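Local coordinates for VirK protein (Legionella pneumophila, PDB 5XTA) that is of uncertain function but belongs to the VirK family, has a novel fold and is probably exported, perhaps by type II secretion, at residues 19-25 / 115-120; 86-92 / 105-111. The protein carries 3 engineered substitutions. One frame throughout, in Å; residues are numbered along the deposited sequence.

Contact 1 of 2, residues 19-25 / 115-120. With SO4 (sulfate ion), chain E.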
loop_
_atom_site.group_PDB
_atom_site.type_symbol
_atom_site.label_atom_id
_atom_site.label_comp_id
_atom_site.label_asym_id
_atom_site.label_seq_id
_atom_site.Cartn_x
_atom_site.Cartn_y
_atom_site.Cartn_z
ATOM N N ARG A 19 -8.695 4.091 -8.910
ATOM C CA ARG A 19 -8.485 3.870 -7.491
ATOM C C ARG A 19 -9.350 4.855 -6.678
ATOM O O ARG A 19 -9.348 6.038 -6.928
ATOM C CB ARG A 19 -7.010 3.993 -7.158
ATOM C CG ARG A 19 -6.767 3.665 -5.687
ATOM C CD ARG A 19 -5.398 3.103 -5.413
ATOM N NE ARG A 19 -5.204 2.914 -3.966
ATOM C CZ ARG A 19 -4.061 2.543 -3.413
ATOM N NH1 ARG A 19 -3.013 2.353 -4.199
ATOM N NH2 ARG A 19 -3.968 2.368 -2.081
ATOM N N ILE A 20 -10.129 4.323 -5.744
ATOM C CA ILE A 20 -11.094 5.076 -4.968
ATOM C C ILE A 20 -10.526 5.594 -3.629
ATOM O O ILE A 20 -9.817 4.890 -2.926
ATOM C CB ILE A 20 -12.294 4.131 -4.703
ATOM C CG1 ILE A 20 -12.966 3.684 -6.032
ATOM C CG2 ILE A 20 -13.319 4.722 -3.786
ATOM C CD1 ILE A 20 -13.182 4.772 -7.068
ATOM N N THR A 21 -10.919 6.794 -3.240
ATOM C CA THR A 21 -10.594 7.364 -1.937
ATOM C C THR A 21 -11.882 7.739 -1.207
ATOM O O THR A 21 -12.767 8.397 -1.773
ATOM C CB THR A 21 -9.667 8.591 -2.072
ATOM O OG1 THR A 21 -8.420 8.175 -2.632
ATOM C CG2 THR A 21 -9.368 9.216 -0.711
ATOM N N PHE A 22 -11.958 7.323 0.056
ATOM C CA PHE A 22 -13.049 7.650 0.971
ATOM C C PHE A 22 -12.611 8.769 1.914
ATOM O O PHE A 22 -11.559 8.655 2.563
ATOM C CB PHE A 22 -13.475 6.439 1.796
ATOM C CG PHE A 22 -13.918 5.295 0.968
ATOM C CD1 PHE A 22 -15.131 5.334 0.311
ATOM C CD2 PHE A 22 -13.094 4.196 0.770
ATOM C CE1 PHE A 22 -15.550 4.281 -0.493
ATOM C CE2 PHE A 22 -13.500 3.161 -0.058
ATOM C CZ PHE A 22 -14.740 3.197 -0.668
ATOM N N VAL A 23 -13.420 9.840 1.934
ATOM C CA VAL A 23 -13.274 10.947 2.872
ATOM C C VAL A 23 -14.507 11.020 3.784
ATOM O O VAL A 23 -15.645 11.198 3.330
ATOM C CB VAL A 23 -12.994 12.271 2.165
ATOM C CG1 VAL A 23 -12.703 13.364 3.176
ATOM C CG2 VAL A 23 -11.786 12.134 1.250
ATOM N N ILE A 24 -14.271 10.840 5.069
ATOM C CA ILE A 24 -15.328 10.770 6.036
ATOM C C ILE A 24 -15.226 11.888 7.016
ATOM O O ILE A 24 -14.182 12.071 7.666
ATOM C CB ILE A 24 -15.290 9.435 6.753
ATOM C CG1 ILE A 24 -15.233 8.398 5.635
ATOM C CG2 ILE A 24 -16.500 9.286 7.692
ATOM C CD1 ILE A 24 -15.656 7.019 5.966
ATOM N N ASN A 25 -16.335 12.609 7.143
ATOM C CA ASN A 25 -16.462 13.709 8.117
ATOM C C ASN A 25 -17.297 13.234 9.303
ATOM O O ASN A 25 -18.546 13.165 9.239
ATOM C CB ASN A 25 -17.044 14.922 7.409
ATOM C CG ASN A 25 -17.042 16.179 8.261
ATOM O OD1 ASN A 25 -16.744 16.177 9.453
ATOM N ND2 ASN A 25 -17.366 17.274 7.617
ATOM N N GLY A 115 -21.766 13.205 5.081
ATOM C CA GLY A 115 -20.607 12.784 5.866
ATOM C C GLY A 115 -19.635 11.820 5.160
ATOM O O GLY A 115 -18.484 11.696 5.562
ATOM N N PHE A 116 -20.091 11.120 4.127
ATOM C CA PHE A 116 -19.272 10.124 3.411
ATOM C C PHE A 116 -19.071 10.543 1.948
ATOM O O PHE A 116 -20.017 10.592 1.155
ATOM C CB PHE A 116 -20.021 8.807 3.490
ATOM C CG PHE A 116 -19.259 7.632 3.018
ATOM C CD1 PHE A 116 -18.444 6.909 3.880
ATOM C CD2 PHE A 116 -19.418 7.189 1.736
ATOM C CE1 PHE A 116 -17.763 5.798 3.419
ATOM C CE2 PHE A 116 -18.731 6.101 1.275
ATOM C CZ PHE A 116 -17.908 5.406 2.114
ATOM N N LYS A 117 -17.850 10.878 1.582
ATOM C CA LYS A 117 -17.566 11.329 0.241
ATOM C C LYS A 117 -16.570 10.411 -0.391
ATOM O O LYS A 117 -15.746 9.798 0.304
ATOM C CB LYS A 117 -17.032 12.745 0.275
ATOM C CG LYS A 117 -18.109 13.761 0.645
ATOM C CD LYS A 117 -17.589 15.163 0.394
ATOM C CE LYS A 117 -18.470 16.215 1.040
ATOM N NZ LYS A 117 -17.828 17.542 0.827
ATOM N N VAL A 118 -16.677 10.293 -1.704
ATOM C CA VAL A 118 -15.929 9.337 -2.434
ATOM C C VAL A 118 -15.337 10.033 -3.650
ATOM O O VAL A 118 -16.041 10.775 -4.350
ATOM C CB VAL A 118 -16.795 8.136 -2.897
ATOM C CG1 VAL A 118 -15.919 7.102 -3.600
ATOM C CG2 VAL A 118 -17.564 7.488 -1.753
ATOM N N PHE A 119 -14.062 9.750 -3.911
ATOM C CA PHE A 119 -13.284 10.366 -5.025
ATOM C C PHE A 119 -12.559 9.348 -5.869
ATOM O O PHE A 119 -12.151 8.319 -5.374
ATOM C CB PHE A 119 -12.257 11.365 -4.506
ATOM C CG PHE A 119 -12.865 12.475 -3.717
ATOM C CD1 PHE A 119 -13.126 13.715 -4.308
ATOM C CD2 PHE A 119 -13.224 12.264 -2.388
ATOM C CE1 PHE A 119 -13.704 14.733 -3.567
ATOM C CE2 PHE A 119 -13.813 13.271 -1.652
ATOM C CZ PHE A 119 -14.068 14.506 -2.246
ATOM N N GLY A 120 -12.372 9.656 -7.146
ATOM C CA GLY A 120 -11.743 8.717 -8.067
ATOM C C GLY A 120 -11.540 9.285 -9.448
ATOM O O GLY A 120 -12.296 10.166 -9.913
ATOM O OXT GLY A 120 -10.590 8.875 -10.118
HETATM S S SO4 E . -0.376 1.738 -1.794
HETATM O O1 SO4 E . -0.504 2.784 -2.823
HETATM O O2 SO4 E . -1.646 0.990 -1.893
HETATM O O3 SO4 E . 0.767 0.919 -2.179
HETATM O O4 SO4 E . -0.254 2.339 -0.461
HETATM O O HOH W 1 -8.793 8.341 -5.257
HETATM O O HOH W 2 -8.828 7.144 -9.143
#
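Phe119 lies beside Val23 on one face of an antiparallel strand pair, and these two residues bury the most surface in the contact. CG2 of Val23 reaches CE2 of Phe119 at 3.7 Å, obliquely to the ring. With its CG beside the backbone N (chi1 -59°), Phe119 swings its ring toward Val23, with an edge directed at Thr21 O. Phe116 works on the other face. Its CZ touches CD1 of Phe22 at 3.3 Å, the two ring planes inclined at 37°, while Ile24 CD1 reaches the CD1-CE1 bond of the same ring, also obliquely, 3.5 Å from Phe116 CD1. Between the two faces the backbones are joined by reciprocal bonds at Thr21-Phe119 and Val23-Lys117; Asn25 N adds a nearly straight bond of 2.8 Å to Gly115 O. At the other end Arg19 extends to a sulfate, probably taken up from the crystallisation liquor, NH2 lying 2.7 Å from its O2; Arg19 of each of the other three subunits binds the same ion. Strand 21-25 is the middle of a three-stranded antiparallel sheet, between 116-119 and 38-42. Ile20 and Val118 pack on helix 7-15, Phe22 meets Phe80, and Ile24 and Phe116 rest on strand 87-96.

Contact 2 of 2, residues 86-92 / 105-111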
loop_
_atom_site.group_PDB
_atom_site.type_symbol
_atom_site.label_atom_id
_atom_site.label_comp_id
_atom_site.label_asym_id
_atom_site.label_seq_id
_atom_site.Cartn_x
_atom_site.Cartn_y
_atom_site.Cartn_z
ATOM N N GLY A 86 -27.411 5.344 -1.056
ATOM C CA GLY A 86 -26.513 6.361 -0.511
ATOM C C GLY A 86 -26.216 6.207 0.966
ATOM O O GLY A 86 -25.538 7.068 1.542
ATOM N N ASP A 87 -26.698 5.128 1.595
ATOM C CA ASP A 87 -26.485 4.914 3.033
ATOM C C ASP A 87 -25.133 4.205 3.224
ATOM O O ASP A 87 -24.888 3.156 2.617
ATOM C CB ASP A 87 -27.603 4.073 3.648
ATOM C CG ASP A 87 -29.001 4.616 3.329
ATOM O OD1 ASP A 87 -29.237 5.810 3.554
ATOM O OD2 ASP A 87 -29.857 3.853 2.839
ATOM N N ALA A 88 -24.252 4.822 4.005
ATOM C CA ALA A 88 -22.915 4.336 4.203
ATOM C C ALA A 88 -22.728 3.943 5.662
ATOM O O ALA A 88 -23.267 4.573 6.558
ATOM C CB ALA A 88 -21.893 5.395 3.820
ATOM N N SER A 89 -21.969 2.883 5.890
ATOM C CA SER A 89 -21.512 2.566 7.232
ATOM C C SER A 89 -20.033 2.219 7.258
ATOM O O SER A 89 -19.461 1.738 6.255
ATOM C CB SER A 89 -22.328 1.432 7.823
ATOM O OG SER A 89 -22.028 0.205 7.204
ATOM N N ILE A 90 -19.412 2.504 8.402
ATOM C CA ILE A 90 -18.031 2.122 8.649
ATOM C C ILE A 90 -18.046 1.400 9.957
ATOM O O ILE A 90 -18.452 1.947 10.974
ATOM C CB ILE A 90 -17.049 3.290 8.743
ATOM C CG1 ILE A 90 -17.167 4.204 7.521
ATOM C CG2 ILE A 90 -15.619 2.763 8.910
ATOM C CD1 ILE A 90 -18.228 5.268 7.630
ATOM N N LYS A 91 -17.618 0.157 9.918
ATOM C CA LYS A 91 -17.463 -0.605 11.103
ATOM C C LYS A 91 -15.977 -0.853 11.375
ATOM O O LYS A 91 -15.266 -1.410 10.555
ATOM C CB LYS A 91 -18.255 -1.890 11.007
ATOM C CG LYS A 91 -18.120 -2.666 12.311
ATOM C CD LYS A 91 -19.221 -3.653 12.575
ATOM C CE LYS A 91 -19.100 -4.200 13.996
ATOM N NZ LYS A 91 -19.496 -5.624 14.070
ATOM N N THR A 92 -15.509 -0.372 12.515
ATOM C CA THR A 92 -14.115 -0.511 12.897
ATOM C C THR A 92 -13.988 -1.531 14.010
ATOM O O THR A 92 -14.674 -1.430 15.016
ATOM C CB THR A 92 -13.545 0.832 13.342
ATOM O OG1 THR A 92 -13.673 1.736 12.254
ATOM C CG2 THR A 92 -12.019 0.695 13.744
ATOM N N SER A 105 -15.194 -2.834 19.157
ATOM C CA SER A 105 -15.641 -2.421 17.839
ATOM C C SER A 105 -16.558 -1.267 17.982
ATOM O O SER A 105 -17.179 -1.088 19.040
ATOM C CB SER A 105 -16.342 -3.565 17.095
ATOM O OG SER A 105 -17.400 -4.137 17.846
ATOM N N TYR A 106 -16.626 -0.463 16.938
ATOM C CA TYR A 106 -17.578 0.619 16.908
ATOM C C TYR A 106 -17.972 0.900 15.473
ATOM O O TYR A 106 -17.282 0.496 14.539
ATOM C CB TYR A 106 -17.019 1.849 17.617
ATOM C CG TYR A 106 -15.680 2.305 17.107
ATOM C CD1 TYR A 106 -14.483 1.822 17.653
ATOM C CD2 TYR A 106 -15.601 3.229 16.064
ATOM C CE1 TYR A 106 -13.246 2.243 17.158
ATOM C CE2 TYR A 106 -14.375 3.657 15.562
ATOM C CZ TYR A 106 -13.196 3.166 16.113
ATOM O OH TYR A 106 -11.981 3.588 15.602
ATOM N N GLN A 107 -19.112 1.549 15.312
ATOM C CA GLN A 107 -19.679 1.780 14.001
ATOM C C GLN A 107 -20.201 3.182 13.812
ATOM O O GLN A 107 -20.760 3.780 14.744
ATOM C CB GLN A 107 -20.782 0.769 13.741
ATOM C CG GLN A 107 -21.546 1.047 12.457
ATOM C CD GLN A 107 -22.310 -0.136 11.933
ATOM O OE1 GLN A 107 -21.846 -1.281 12.001
ATOM N NE2 GLN A 107 -23.494 0.129 11.387
HETATM N N MSE A 108 -20.048 3.701 12.599
HETATM C CA MSE A 108 -20.700 4.952 12.268
HETATM C C MSE A 108 -21.491 4.787 11.033
HETATM O O MSE A 108 -21.224 3.907 10.226
HETATM C CB MSE A 108 -19.855 6.189 12.158
HETATM C CG MSE A 108 -18.613 6.056 11.321
HETATM SE SE MSE A 108 -17.260 6.977 12.399
HETATM C CE MSE A 108 -17.014 5.586 13.804
ATOM N N ASN A 109 -22.504 5.624 10.911
ATOM C CA ASN A 109 -23.382 5.623 9.747
ATOM C C ASN A 109 -23.467 7.008 9.178
ATOM O O ASN A 109 -23.518 7.968 9.926
ATOM C CB ASN A 109 -24.752 5.085 10.131
ATOM C CG ASN A 109 -24.663 3.670 10.696
ATOM O OD1 ASN A 109 -24.736 2.706 9.959
ATOM N ND2 ASN A 109 -24.461 3.555 11.994
ATOM N N CYS A 110 -23.412 7.096 7.860
ATOM C CA CYS A 110 -23.369 8.342 7.113
ATOM C C CYS A 110 -24.173 8.270 5.855
ATOM O O CYS A 110 -24.613 7.227 5.472
ATOM C CB CYS A 110 -21.961 8.769 6.692
ATOM S SG CYS A 110 -20.569 7.988 7.450
ATOM N N LYS A 111 -24.354 9.415 5.237
ATOM C CA LYS A 111 -24.962 9.491 3.939
ATOM C C LYS A 111 -23.909 9.918 2.897
ATOM O O LYS A 111 -23.083 10.799 3.148
ATOM C CB LYS A 111 -26.144 10.477 4.014
ATOM C CG LYS A 111 -27.049 10.474 2.782
ATOM C CD LYS A 111 -28.461 9.906 3.010
ATOM C CE LYS A 111 -29.061 9.291 1.734
ATOM N NZ LYS A 111 -29.328 7.826 1.863
#
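Thr92 packs against one face of Tyr106 in a CH-pi contact: its CB stands over the ring, 3.9 Å from the centroid, and its CG2 lies 3.4 Å from Tyr106 OH. The ring gets there because Tyr106 CG sits between the backbone N and the carbonyl carbon (chi1 54°), which folds the side chain alongside Thr92. Next on the same face, Ile90 sends CD1 to two neighbours, CG of selenomethionine Met108 at 3.8 Å and SG of Cys110 at 3.6 Å. On the other face the contacts are polar or aliphatic. Lys111 NZ forms a salt bridge of 2.6 Å with Asp87 OD1, approaching from above the carboxylate plane, and Gln107 OE1 lies beside the aliphatic part of Lys91, 3.6 Å from its CD. Gln107 NE2 also donates to Asn109 OD1, a bond along one strand that ties the two amides together next to Ser89 CB.

Behind these side chains, three reciprocal pairs of backbone hydrogen bonds, Ala88-Cys110, Ile90-Met108 and Thr92-Tyr106, set the register. A second shell holds the polar ends: Thr92 OG1 bonds to Ser78 OG on strand 74-83, and Lys111 NZ also bonds to Glu85 O, which steadies the ammonium beside Asp87. Cys110 is fixed covalently by its disulfide to Cys29. The arrangement is a long antiparallel beta hairpin, strands 87-96 and 102-111, within the six-stranded antiparallel sheet of this VirK fold, with alternate residues turned to its mostly buried, largely apolar face and its more polar, solvent-accessible one.

How the contacts relate
Contact 2 is nested inside the chain loop closed by contact 1, and their centres lie about 13 Å apart. Strand 102-111 leads through a short turn into strand 116-119, and a probable hydrogen bond of 3.2 Å from Phe116 N to Lys111 O spans that turn. The inner faces of the two sheets meet around Phe116: its CG lies 3.5 Å from Ala88 CB, and its CB 3.7 Å from Cys110 CB. Ile24 CD1 and Ile90 CD1, also 3.5 Å apart, extend this apolar seam. The sulfate belongs to contact 1 alone, where the four subunits converge, whereas no other chain of the assembly touches contact 2.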